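PDB 5XYH: CbsA from Xanthomonas oryzae pv. oryzae, which hydrolyses beta-1,4-glucosidic bonds of cellulose as a family 6 exoglucanase, probably releasing cellobiose units from the non-reducing ends of the chains. Local coordinates for residues Leu150-Val154 / Pro208-Tyr213; Ile194-Leu200 / Glu271-Ala275. One frame throughout, in Å; residues are numbered along the deposited sequence. Where two conformers were deposited one is given.

From the N terminus, the four segments come in the order 150-154, 194-200, 208-213, 271-275, so the two contacts cross. Contact 1 opens just beyond barrel strand 140-145. It closes a loop of 53 residues that holds helices 160-167 and 170-183 and strand 188-193. Contact 2 opens within that loop, directly after strand 188-193. It closes over 70 residues, among them helix 206-218 and strand 229-232. The contacts touch where Leu200 packs on Pro151, Val154 and Ala209, and where Tyr213 OH lies 3.4 Å from Ile194 CA. Together they tie four parts of the glycoside hydrolase family 6 barrel: helix 150-155, the 194-200 loop, helix 206-218 and helix 271-284.

Contact 1: residues Leu150-Val154 / Pro208-Tyr213; sequences LPNLV and PAISLY
Two helical segments pack roughly antiparallel, their axes 9.7 Å apart at closest approach and 141° between their N-to-C directions. Residues 150-154 are one helical turn, with i to i-3 hydrogen bonds (Leu153 N-Leu150 O 2.8 Å, Val154 N-Pro151 O 3.0 Å). Residues 208-213 are regular alpha helix. Pro208 CG meets Val154 CG1 at 4.2 Å. Ala209 lies opposite Val154 (CA atoms 6.1 Å apart), its CA 3.8 Å from Val154 CG2. Leu212, with chi1 t and chi2 p, sits mid-contact: its CD2 lies 3.7 Å from Leu150 O, 3.9 Å from Val154 CG2 and 4.2 Å from Leu153 CB. Tyr213, with chi1 m, receives a CH-pi contact: Leu150 CD1 (rotamer mt) sits 4.0 Å from the ring centroid. Pro151 CD abuts the ring edge, 3.2 Å from Tyr213 OH. That hydroxyl is hydrogen-bonded to Asp193 O. This apolar helix-helix packing in the family 6 barrel joins the helix after strand 140-145 to that after strand 188-193, flanked by helices 160-167, 170-183 and 271-284.

Contact 2: residues Ile194-Leu200 / Glu271-Ala275; sequences IGHSGWL and ESTYA
An irregular loop, 194-200, covers one side of the first turn of helix 271-284. Gly198 faces Tyr274 (CA atoms 6.0 Å apart) and His196 faces Glu271 (6.9 Å). Two glycines shape the loop. Gly195 has phi/psi 66/-154. Gly198 has 93/-9, where a CB would be jammed against the carbonyl O of Ser197. Ser197 makes an ST turn, its OG accepting from Trp199 N at 2.9 Å, and a 3-10 turn starts at Trp199. On the helix, Ala275 N bonds to Glu271 O at 2.9 Å.

The direct hydrogen bond across the contact runs from Tyr274 OH to Ile194 O, 2.7 Å. One water extends it: Tyr274 OH accepts from the water at 2.9 Å. The same water accepts from Leu200 N at 2.9 Å and, weakly, from Gly198 N at 2.8 Å. Glu271, mm with chi3 -70°, brings OE2 to 2.7 Å from His196 O. Its OE1 bonds to Thr232 OG1.

Packing centres on the Tyr274 ring, with chi1 t. Gly198 N lies over one face, and Gly198 CA is 3.5 Å from Tyr274 CE1. His196 CA is 3.7 Å from Tyr274 CE2, and Leu200 CD1 is 3.6 Å from Tyr274 OH.

The loop leaves the C-terminal end of strand 188-193, the barrel end at which family 6 enzymes bind their substrate. Ile194 and Gly195 make backbone bonds to Ile231 and Asn233, while Leu200 packs on helices 150-155 and 206-218.

Contact 1: residues Leu150-Val154 / Pro208-Tyr213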
ATOM      1  N   LEU A 150       1.829  12.229   1.481  1.00 13.84           N
ATOM      2  CA  LEU A 150       0.923  13.373   1.470  1.00 14.53           C
ATOM      3  C   LEU A 150      -0.220  13.309   2.482  1.00 14.47           C
ATOM      4  O   LEU A 150      -0.495  14.348   3.110  1.00 16.08           O
ATOM      5  CB  LEU A 150       0.356  13.554   0.054  1.00 13.96           C
ATOM      6  CG  LEU A 150       1.364  13.980  -1.012  1.00 14.87           C
ATOM      7  CD1 LEU A 150       0.664  14.323  -2.328  1.00 14.65           C
ATOM      8  CD2 LEU A 150       2.165  15.167  -0.518  1.00 15.85           C
ATOM      9  N   PRO A 151      -0.928  12.183   2.681  1.00 14.52           N
ATOM     10  CA  PRO A 151      -2.052  12.193   3.637  1.00 15.75           C
ATOM     11  C   PRO A 151      -1.683  12.706   5.025  1.00 17.41           C
ATOM     12  O   PRO A 151      -2.525  13.328   5.689  1.00 17.93           O
ATOM     13  CB  PRO A 151      -2.479  10.720   3.688  1.00 15.07           C
ATOM     14  CG  PRO A 151      -2.035  10.154   2.389  1.00 15.05           C
ATOM     15  CD  PRO A 151      -0.751  10.845   2.084  1.00 13.84           C
ATOM     16  N   ASN A 152      -0.441  12.494   5.468  1.00 17.01           N
ATOM     17  CA  ASN A 152      -0.045  12.979   6.786  1.00 17.64           C
ATOM     18  C   ASN A 152      -0.076  14.494   6.865  1.00 18.14           C
ATOM     19  O   ASN A 152      -0.266  15.053   7.953  1.00 19.22           O
ATOM     20  CB  ASN A 152       1.344  12.471   7.150  1.00 17.22           C
ATOM     21  CG  ASN A 152       1.410  10.971   7.211  1.00 18.92           C
ATOM     22  OD1 ASN A 152       0.723  10.345   8.025  1.00 19.62           O
ATOM     23  ND2 ASN A 152       2.245  10.372   6.349  1.00 18.12           N
ATOM     24  N   LEU A 153       0.119  15.180   5.736  1.00 16.84           N
ATOM     25  CA  LEU A 153       0.042  16.636   5.759  1.00 18.89           C
ATOM     26  C   LEU A 153      -1.366  17.131   6.064  1.00 18.32           C
ATOM     27  O   LEU A 153      -1.531  18.268   6.520  1.00 20.47           O
ATOM     28  CB  LEU A 153       0.517  17.226   4.431  1.00 15.83           C
ATOM     29  CG  LEU A 153       1.874  16.776   3.894  1.00 17.14           C
ATOM     30  CD1 LEU A 153       2.233  17.634   2.714  1.00 17.30           C
ATOM     31  CD2 LEU A 153       2.942  16.887   4.980  1.00 17.86           C
ATOM     32  N   VAL A 154      -2.378  16.305   5.836  1.00 18.08           N
ATOM     33  CA  VAL A 154      -3.757  16.685   6.094  1.00 18.88           C
ATOM     34  C   VAL A 154      -4.218  16.238   7.475  1.00 20.79           C
ATOM     35  O   VAL A 154      -4.871  17.001   8.189  1.00 22.23           O
ATOM     36  CB  VAL A 154      -4.677  16.122   4.992  1.00 18.66           C
ATOM     37  CG1 VAL A 154      -6.135  16.456   5.292  1.00 19.50           C
ATOM     38  CG2 VAL A 154      -4.264  16.683   3.633  1.00 18.85           C
ATOM     39  N   PRO A 208      -8.902  20.196   1.900  1.00 18.34           N
ATOM     40  CA  PRO A 208      -7.432  20.270   1.800  1.00 19.34           C
ATOM     41  C   PRO A 208      -6.817  19.022   1.187  1.00 18.71           C
ATOM     42  O   PRO A 208      -5.802  19.137   0.491  1.00 18.96           O
ATOM     43  CB  PRO A 208      -6.978  20.490   3.254  1.00 19.09           C
ATOM     44  CG  PRO A 208      -8.116  20.010   4.102  1.00 19.19           C
ATOM     45  CD  PRO A 208      -9.364  20.276   3.298  1.00 19.32           C
ATOM     46  N   ALA A 209      -7.403  17.841   1.397  1.00 18.28           N
ATOM     47  CA  ALA A 209      -6.849  16.629   0.797  1.00 17.77           C
ATOM     48  C   ALA A 209      -6.941  16.690  -0.718  1.00 17.41           C
ATOM     49  O   ALA A 209      -5.935  16.581  -1.427  1.00 17.01           O
ATOM     50  CB  ALA A 209      -7.577  15.394   1.323  1.00 18.32           C
ATOM     51  N   ILE A 210      -8.157  16.875  -1.233  1.00 18.10           N
ATOM     52  CA  ILE A 210      -8.347  16.993  -2.674  1.00 17.39           C
ATOM     53  C   ILE A 210      -7.517  18.143  -3.229  1.00 16.60           C
ATOM     54  O   ILE A 210      -6.802  17.981  -4.219  1.00 16.22           O
ATOM     55  CB  ILE A 210      -9.839  17.154  -3.004  1.00 17.52           C
ATOM     56  CG1 ILE A 210     -10.643  15.940  -2.521  1.00 17.50           C
ATOM     57  CG2 ILE A 210     -10.031  17.417  -4.486  1.00 16.65           C
ATOM     58  CD1 ILE A 210     -10.130  14.598  -3.001  1.00 16.08           C
ATOM     59  N   SER A 211      -7.575  19.319  -2.593  1.00 16.81           N
ATOM     60  CA  SER A 211      -6.826  20.450  -3.135  1.00 17.62           C
ATOM     61  C   SER A 211      -5.318  20.229  -3.058  1.00 18.10           C
ATOM     62  O   SER A 211      -4.581  20.710  -3.928  1.00 17.89           O
ATOM     63  CB  SER A 211      -7.209  21.745  -2.422  1.00 19.02           C
ATOM     64  OG  SER A 211      -6.386  21.964  -1.293  1.00 20.77           O
ATOM     65  N   LEU A 212      -4.844  19.489  -2.048  1.00 17.22           N
ATOM     66  CA  LEU A 212      -3.425  19.156  -1.969  1.00 17.07           C
ATOM     67  C   LEU A 212      -2.993  18.300  -3.148  1.00 16.16           C
ATOM     68  O   LEU A 212      -2.046  18.640  -3.859  1.00 16.72           O
ATOM     69  CB  LEU A 212      -3.110  18.433  -0.657  1.00 16.38           C
ATOM     70  CG  LEU A 212      -1.701  17.850  -0.522  1.00 17.13           C
ATOM     71  CD1 LEU A 212      -0.658  18.937  -0.603  1.00 17.84           C
ATOM     72  CD2 LEU A 212      -1.580  17.070   0.793  1.00 15.24           C
ATOM     73  N   TYR A 213      -3.663  17.168  -3.363  1.00 15.74           N
ATOM     74  CA  TYR A 213      -3.299  16.324  -4.495  1.00 14.80           C
ATOM     75  C   TYR A 213      -3.464  17.077  -5.807  1.00 15.58           C
ATOM     76  O   TYR A 213      -2.631  16.957  -6.710  1.00 15.27           O
ATOM     77  CB  TYR A 213      -4.136  15.040  -4.495  1.00 14.30           C
ATOM     78  CG  TYR A 213      -3.611  14.012  -3.507  1.00 13.53           C
ATOM     79  CD1 TYR A 213      -3.907  14.105  -2.150  1.00 13.05           C
ATOM     80  CD2 TYR A 213      -2.807  12.976  -3.931  1.00 12.56           C
ATOM     81  CE1 TYR A 213      -3.414  13.164  -1.242  1.00 12.81           C
ATOM     82  CE2 TYR A 213      -2.312  12.036  -3.040  1.00 13.04           C
ATOM     83  CZ  TYR A 213      -2.605  12.128  -1.708  1.00 12.63           C
ATOM     84  OH  TYR A 213      -2.088  11.172  -0.853  1.00 12.61           O
TER

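Contact 2: residues Ile194-Leu200 / Glu271-Ala275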
ATOM      1  N   ILE A 194      -2.877   7.282  -1.678  1.00 11.37           N
ATOM      2  CA  ILE A 194      -3.753   8.210  -0.965  1.00 11.72           C
ATOM      3  C   ILE A 194      -4.358   7.527   0.263  1.00 12.00           C
ATOM      4  O   ILE A 194      -5.555   7.655   0.551  1.00 12.21           O
ATOM      5  CB  ILE A 194      -4.804   8.812  -1.934  1.00 11.84           C
ATOM      6  CG1 ILE A 194      -5.510  10.041  -1.337  1.00 11.73           C
ATOM      7  CG2 ILE A 194      -5.796   7.765  -2.465  1.00 11.62           C
ATOM      8  CD1 ILE A 194      -6.218  10.867  -2.395  1.00 11.50           C
ATOM      9  N   GLY A 195      -3.512   6.804   1.010  1.00 11.95           N
ATOM     10  CA  GLY A 195      -3.903   6.272   2.304  1.00 14.17           C
ATOM     11  C   GLY A 195      -4.993   5.214   2.204  1.00 13.29           C
ATOM     12  O   GLY A 195      -5.152   4.545   1.181  1.00 12.05           O
ATOM     13  N   HIS A 196      -5.772   5.069   3.286  1.00 13.36           N
ATOM     14  CA  HIS A 196      -6.706   3.946   3.361  1.00 13.76           C
ATOM     15  C   HIS A 196      -7.866   4.124   4.337  1.00 14.27           C
ATOM     16  O   HIS A 196      -8.896   3.460   4.199  1.00 14.32           O
ATOM     17  CB  HIS A 196      -5.952   2.692   3.786  1.00 13.24           C
ATOM     18  CG  HIS A 196      -5.615   2.691   5.243  1.00 14.60           C
ATOM     19  ND1 HIS A 196      -6.418   2.089   6.191  1.00 15.51           N
ATOM     20  CD2 HIS A 196      -4.600   3.275   5.922  1.00 14.19           C
ATOM     21  CE1 HIS A 196      -5.890   2.272   7.390  1.00 14.96           C
ATOM     22  NE2 HIS A 196      -4.790   2.991   7.255  1.00 15.66           N
ATOM     23  N   SER A 197      -7.684   4.948   5.369  1.00 14.87           N
ATOM     24  CA  SER A 197      -8.602   4.921   6.508  1.00 16.16           C
ATOM     25  C   SER A 197      -9.945   5.560   6.184  1.00 16.29           C
ATOM     26  O   SER A 197     -10.962   5.230   6.808  1.00 16.44           O
ATOM     27  CB  SER A 197      -7.983   5.653   7.687  1.00 16.16           C
ATOM     28  OG  SER A 197      -7.901   7.032   7.382  1.00 15.75           O
ATOM     29  N   GLY A 198      -9.963   6.494   5.246  1.00 16.42           N
ATOM     30  CA  GLY A 198     -11.109   7.348   5.050  1.00 16.66           C
ATOM     31  C   GLY A 198     -11.051   8.659   5.804  1.00 17.42           C
ATOM     32  O   GLY A 198     -11.909   9.513   5.576  1.00 18.75           O
ATOM     33  N   TRP A 199     -10.077   8.845   6.711  1.00 17.12           N
ATOM     34  CA  TRP A 199     -10.023  10.097   7.464  1.00 18.32           C
ATOM     35  C   TRP A 199      -9.669  11.285   6.577  1.00 19.05           C
ATOM     36  O   TRP A 199     -10.012  12.428   6.920  1.00 19.93           O
ATOM     37  CB  TRP A 199      -9.025   9.995   8.617  1.00 18.63           C
ATOM     38  CG  TRP A 199      -9.498   9.149   9.780  1.00 18.08           C
ATOM     39  CD1 TRP A 199      -8.910   8.013  10.252  1.00 18.82           C
ATOM     40  CD2 TRP A 199     -10.641   9.388  10.617  1.00 19.13           C
ATOM     41  NE1 TRP A 199      -9.614   7.525  11.328  1.00 18.69           N
ATOM     42  CE2 TRP A 199     -10.682   8.352  11.572  1.00 18.61           C
ATOM     43  CE3 TRP A 199     -11.636  10.382  10.652  1.00 19.84           C
ATOM     44  CZ2 TRP A 199     -11.676   8.276  12.553  1.00 19.44           C
ATOM     45  CZ3 TRP A 199     -12.636  10.300  11.633  1.00 19.31           C
ATOM     46  CH2 TRP A 199     -12.642   9.257  12.566  1.00 19.00           C
ATOM     47  N   LEU A 200      -9.003  11.035   5.444  1.00 18.29           N
ATOM     48  CA  LEU A 200      -8.745  12.091   4.466  1.00 18.67           C
ATOM     49  C   LEU A 200     -10.029  12.695   3.916  1.00 19.19           C
ATOM     50  O   LEU A 200     -10.035  13.861   3.502  1.00 20.45           O
ATOM     51  CB  LEU A 200      -7.920  11.541   3.307  1.00 17.47           C
ATOM     52  CG  LEU A 200      -6.415  11.547   3.449  1.00 17.98           C
ATOM     53  CD1 LEU A 200      -5.817  11.151   2.084  1.00 15.40           C
ATOM     54  CD2 LEU A 200      -5.984  12.932   3.882  1.00 18.09           C
ATOM     55  N   GLU A 271     -12.548  -0.308   1.482  1.00 13.50           N
ATOM     56  CA  GLU A 271     -11.771   0.358   0.442  1.00 13.96           C
ATOM     57  C   GLU A 271     -12.592   0.638  -0.809  1.00 14.34           C
ATOM     58  O   GLU A 271     -12.295   1.594  -1.535  1.00 14.15           O
ATOM     59  CB  GLU A 271     -10.533  -0.477   0.102  1.00 13.12           C
ATOM     60  CG  GLU A 271      -9.551  -0.543   1.299  1.00 12.94           C
ATOM     61  CD  GLU A 271      -9.144   0.839   1.774  1.00 12.85           C
ATOM     62  OE1 GLU A 271      -8.396   1.529   1.039  1.00 12.56           O
ATOM     63  OE2 GLU A 271      -9.559   1.241   2.884  1.00 13.00           O
ATOM     64  N   SER A 272     -13.611  -0.178  -1.089  0.57 14.63           N
ATOM     65  CA  SER A 272     -14.472   0.105  -2.234  0.57 15.08           C
ATOM     66  C   SER A 272     -15.213   1.420  -2.039  0.57 15.05           C
ATOM     67  O   SER A 272     -15.227   2.275  -2.931  0.57 15.68           O
ATOM     68  CB  SER A 272     -15.452  -1.042  -2.457  0.57 15.39           C
ATOM     69  OG  SER A 272     -14.771  -2.188  -2.936  0.57 15.55           O
ATOM     70  N   THR A 273     -15.828   1.605  -0.868  1.00 14.84           N
ATOM     71  CA  THR A 273     -16.483   2.876  -0.575  1.00 14.91           C
ATOM     72  C   THR A 273     -15.481   4.035  -0.612  1.00 15.85           C
ATOM     73  O   THR A 273     -15.767   5.098  -1.184  1.00 15.03           O
ATOM     74  CB  THR A 273     -17.179   2.798   0.793  1.00 14.89           C
ATOM     75  OG1 THR A 273     -17.998   1.617   0.852  1.00 17.08           O
ATOM     76  CG2 THR A 273     -18.042   4.032   1.054  1.00 15.72           C
ATOM     77  N   TYR A 274     -14.285   3.829  -0.046  1.00 13.99           N
ATOM     78  CA  TYR A 274     -13.267   4.881  -0.005  1.00 14.75           C
ATOM     79  C   TYR A 274     -12.872   5.335  -1.413  1.00 14.67           C
ATOM     80  O   TYR A 274     -12.808   6.541  -1.695  1.00 14.53           O
ATOM     81  CB  TYR A 274     -12.046   4.383   0.775  1.00 13.89           C
ATOM     82  CG  TYR A 274     -10.959   5.422   1.006  1.00 14.12           C
ATOM     83  CD1 TYR A 274     -11.277   6.712   1.412  1.00 14.15           C
ATOM     84  CD2 TYR A 274      -9.609   5.107   0.823  1.00 13.53           C
ATOM     85  CE1 TYR A 274     -10.288   7.672   1.616  1.00 15.25           C
ATOM     86  CE2 TYR A 274      -8.603   6.055   1.041  1.00 13.34           C
ATOM     87  CZ  TYR A 274      -8.953   7.335   1.436  1.00 13.95           C
ATOM     88  OH  TYR A 274      -7.986   8.275   1.644  1.00 13.46           O
ATOM     89  N   ALA A 275     -12.585   4.382  -2.306  1.00 14.16           N
ATOM     90  CA  ALA A 275     -12.148   4.741  -3.656  1.00 14.39           C
ATOM     91  C   ALA A 275     -13.224   5.527  -4.404  1.00 15.03           C
ATOM     92  O   ALA A 275     -12.915   6.458  -5.156  1.00 14.74           O
ATOM     93  CB  ALA A 275     -11.770   3.484  -4.441  1.00 13.58           C
TER
HETATM   94  O   HOH W   1      -7.990   8.427   4.572  1.00 15.61           O